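PDB 2ICS: deacetylase EF_0837 from Enterococcus faecalis, which is a zinc-dependent esterase of the metallo-dependent hydrolase superfamily that deacetylates acetyl-(R)-mandelate in vitro, though with very low efficiency. Local coordinates for residues V208-F213 and V241-H246. Sequence-based numbering, arbitrary orientation.
Sequences VLTHCF and VFDIGH. With ZN (zinc ion), chain C.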
loop_
_atom_site.group_PDB
_atom_site.type_symbol
_atom_site.label_atom_id
_atom_site.label_comp_id
_atom_site.label_asym_id
_atom_site.label_seq_id
_atom_site.Cartn_x
_atom_site.Cartn_y
_atom_site.Cartn_z
ATOM N N VAL A 208 7.960 -1.238 8.310
ATOM C CA VAL A 208 6.982 -1.977 7.533
ATOM C C VAL A 208 7.575 -3.182 6.824
ATOM O O VAL A 208 8.495 -3.055 6.018
ATOM C CB VAL A 208 6.304 -1.046 6.488
ATOM C CG1 VAL A 208 5.202 -1.796 5.751
ATOM C CG2 VAL A 208 5.734 0.195 7.180
ATOM N N LEU A 209 7.039 -4.357 7.138
ATOM C CA LEU A 209 7.479 -5.605 6.529
ATOM C C LEU A 209 6.515 -5.913 5.387
ATOM O O LEU A 209 5.382 -6.320 5.637
ATOM C CB LEU A 209 7.417 -6.734 7.559
ATOM C CG LEU A 209 7.790 -8.132 7.069
ATOM C CD1 LEU A 209 9.301 -8.195 6.930
ATOM C CD2 LEU A 209 7.294 -9.198 8.044
ATOM N N THR A 210 6.940 -5.718 4.140
ATOM C CA THR A 210 6.044 -5.994 3.022
ATOM C C THR A 210 6.260 -7.431 2.517
ATOM O O THR A 210 7.279 -8.056 2.828
ATOM C CB THR A 210 6.214 -4.921 1.899
ATOM O OG1 THR A 210 5.093 -4.967 1.005
ATOM C CG2 THR A 210 7.504 -5.131 1.133
ATOM N N HIS A 211 5.288 -7.959 1.771
ATOM C CA HIS A 211 5.330 -9.339 1.274
ATOM C C HIS A 211 5.195 -10.278 2.476
ATOM O O HIS A 211 5.648 -11.424 2.447
ATOM C CB HIS A 211 6.655 -9.654 0.567
ATOM C CG HIS A 211 6.974 -8.741 -0.571
ATOM N ND1 HIS A 211 6.036 -8.232 -1.442
ATOM C CD2 HIS A 211 8.174 -8.292 -1.018
ATOM C CE1 HIS A 211 6.680 -7.513 -2.366
ATOM N NE2 HIS A 211 7.979 -7.521 -2.150
ATOM N N CYS A 212 4.557 -9.787 3.533
ATOM C CA CYS A 212 4.410 -10.549 4.770
ATOM C C CYS A 212 3.870 -11.976 4.657
ATOM O O CYS A 212 4.283 -12.844 5.424
ATOM C CB CYS A 212 3.572 -9.753 5.779
ATOM S SG CYS A 212 1.829 -9.500 5.342
ATOM N N PHE A 213 2.950 -12.228 3.728
ATOM C CA PHE A 213 2.413 -13.574 3.582
ATOM C C PHE A 213 2.914 -14.301 2.341
ATOM O O PHE A 213 2.155 -15.027 1.701
ATOM C CB PHE A 213 0.876 -13.558 3.577
ATOM C CG PHE A 213 0.257 -13.062 4.865
ATOM C CD1 PHE A 213 0.918 -13.209 6.087
ATOM C CD2 PHE A 213 -0.997 -12.453 4.853
ATOM C CE1 PHE A 213 0.341 -12.756 7.275
ATOM C CE2 PHE A 213 -1.584 -11.998 6.034
ATOM C CZ PHE A 213 -0.918 -12.148 7.247
ATOM N N VAL A 241 5.085 -3.663 11.347
ATOM C CA VAL A 241 3.883 -3.606 10.514
ATOM C C VAL A 241 3.901 -4.560 9.314
ATOM O O VAL A 241 4.702 -4.408 8.394
ATOM C CB VAL A 241 3.654 -2.165 10.014
ATOM C CG1 VAL A 241 2.331 -2.068 9.255
ATOM C CG2 VAL A 241 3.661 -1.204 11.196
ATOM N N PHE A 242 3.007 -5.544 9.333
ATOM C CA PHE A 242 2.910 -6.521 8.253
ATOM C C PHE A 242 2.091 -5.968 7.086
ATOM O O PHE A 242 0.895 -5.697 7.219
ATOM C CB PHE A 242 2.277 -7.814 8.771
ATOM C CG PHE A 242 3.223 -8.693 9.555
ATOM C CD1 PHE A 242 4.180 -8.142 10.405
ATOM C CD2 PHE A 242 3.135 -10.080 9.465
ATOM C CE1 PHE A 242 5.034 -8.959 11.150
ATOM C CE2 PHE A 242 3.986 -10.907 10.209
ATOM C CZ PHE A 242 4.934 -10.346 11.051
ATOM N N ASP A 243 2.750 -5.799 5.945
ATOM C CA ASP A 243 2.114 -5.261 4.742
ATOM C C ASP A 243 2.058 -6.375 3.696
ATOM O O ASP A 243 3.047 -7.072 3.483
ATOM C CB ASP A 243 2.945 -4.075 4.235
ATOM C CG ASP A 243 2.355 -3.414 3.005
ATOM O OD1 ASP A 243 1.318 -2.718 3.116
ATOM O OD2 ASP A 243 2.944 -3.587 1.919
ATOM N N ILE A 244 0.910 -6.536 3.047
ATOM C CA ILE A 244 0.725 -7.578 2.034
ATOM C C ILE A 244 1.670 -7.519 0.823
ATOM O O ILE A 244 2.386 -8.481 0.556
ATOM C CB ILE A 244 -0.736 -7.596 1.504
ATOM C CG1 ILE A 244 -1.706 -7.968 2.631
ATOM C CG2 ILE A 244 -0.871 -8.613 0.362
ATOM C CD1 ILE A 244 -1.525 -9.379 3.164
ATOM N N GLY A 245 1.664 -6.408 0.087
ATOM C CA GLY A 245 2.516 -6.292 -1.090
ATOM C C GLY A 245 2.400 -7.531 -1.970
ATOM O O GLY A 245 3.408 -8.131 -2.334
ATOM N N HIS A 246 1.166 -7.900 -2.320
ATOM C CA HIS A 246 0.879 -9.100 -3.117
ATOM C C HIS A 246 1.929 -9.456 -4.159
ATOM O O HIS A 246 2.592 -10.491 -4.051
ATOM C CB HIS A 246 -0.486 -8.984 -3.799
ATOM C CG HIS A 246 -0.984 -10.281 -4.366
ATOM N ND1 HIS A 246 -0.293 -10.985 -5.329
ATOM C CD2 HIS A 246 -2.092 -11.010 -4.090
ATOM C CE1 HIS A 246 -0.954 -12.092 -5.621
ATOM N NE2 HIS A 246 -2.048 -12.133 -4.884
HETATM ZN ZN ZN C . 9.458 -6.454 -3.362
HETATM O O HOH W 1 1.858 -11.209 1.282
HETATM O O HOH W 2 7.743 -5.899 -4.686
#
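L209 lies between V241 and D243 in parallel β pairing: its N donates to V241 O (2.7 Å) and its O receives D243 N in a nearly straight bond (N-H...O 171°), while the axes of 208-210 and 241-243 diverge by 26°. Further on, C212 N donates to D243 O. On the face that carries V208, T210 and D243, V208 CG1 packs on D243 CB at 3.5 Å. T210 and D243 run alongside each other, pointing the same way, and T210 OG1 donates to the anti lone pair of D243 OD2 (2.7 Å). That oxygen is also hydrogen-bonded to S270 OG, and T210 OG1 to ND1 of H60, a ligand of the other zinc ion, so T210 is a second-shell residue of that zinc and D243 stands behind it, one shell further out.

These are neighbouring strands of the amidohydrolase TIM barrel, and H211 lies at the C-terminal end of the first, where the barrel carries its metals. H211 NE2 binds the zinc ion at 2.2 Å, next to H188 and a water. Ring rotation is fixed from the other nitrogen: H211 ND1 donates to G245 O (2.8 Å), which lies 4° out of the imidazole plane and is approached on a carbonyl lone pair. This bond leaves NE2 for the metal and would probably make the imidazole a stronger donor to it. T210 CG2 lies over the centre of one imidazole face.

On the other sheet face L209 CD2 sits over the F242 ring, 3.9 Å from its centroid and offset toward the rim, a CH-pi contact. In the loops beyond, C212 CB approaches F242 CD2 obliquely, whereas I244 CD1 reaches F213 CD2 at 3.5 Å. One water accepts from F213 N and donates to I244 O, bridging the two loops.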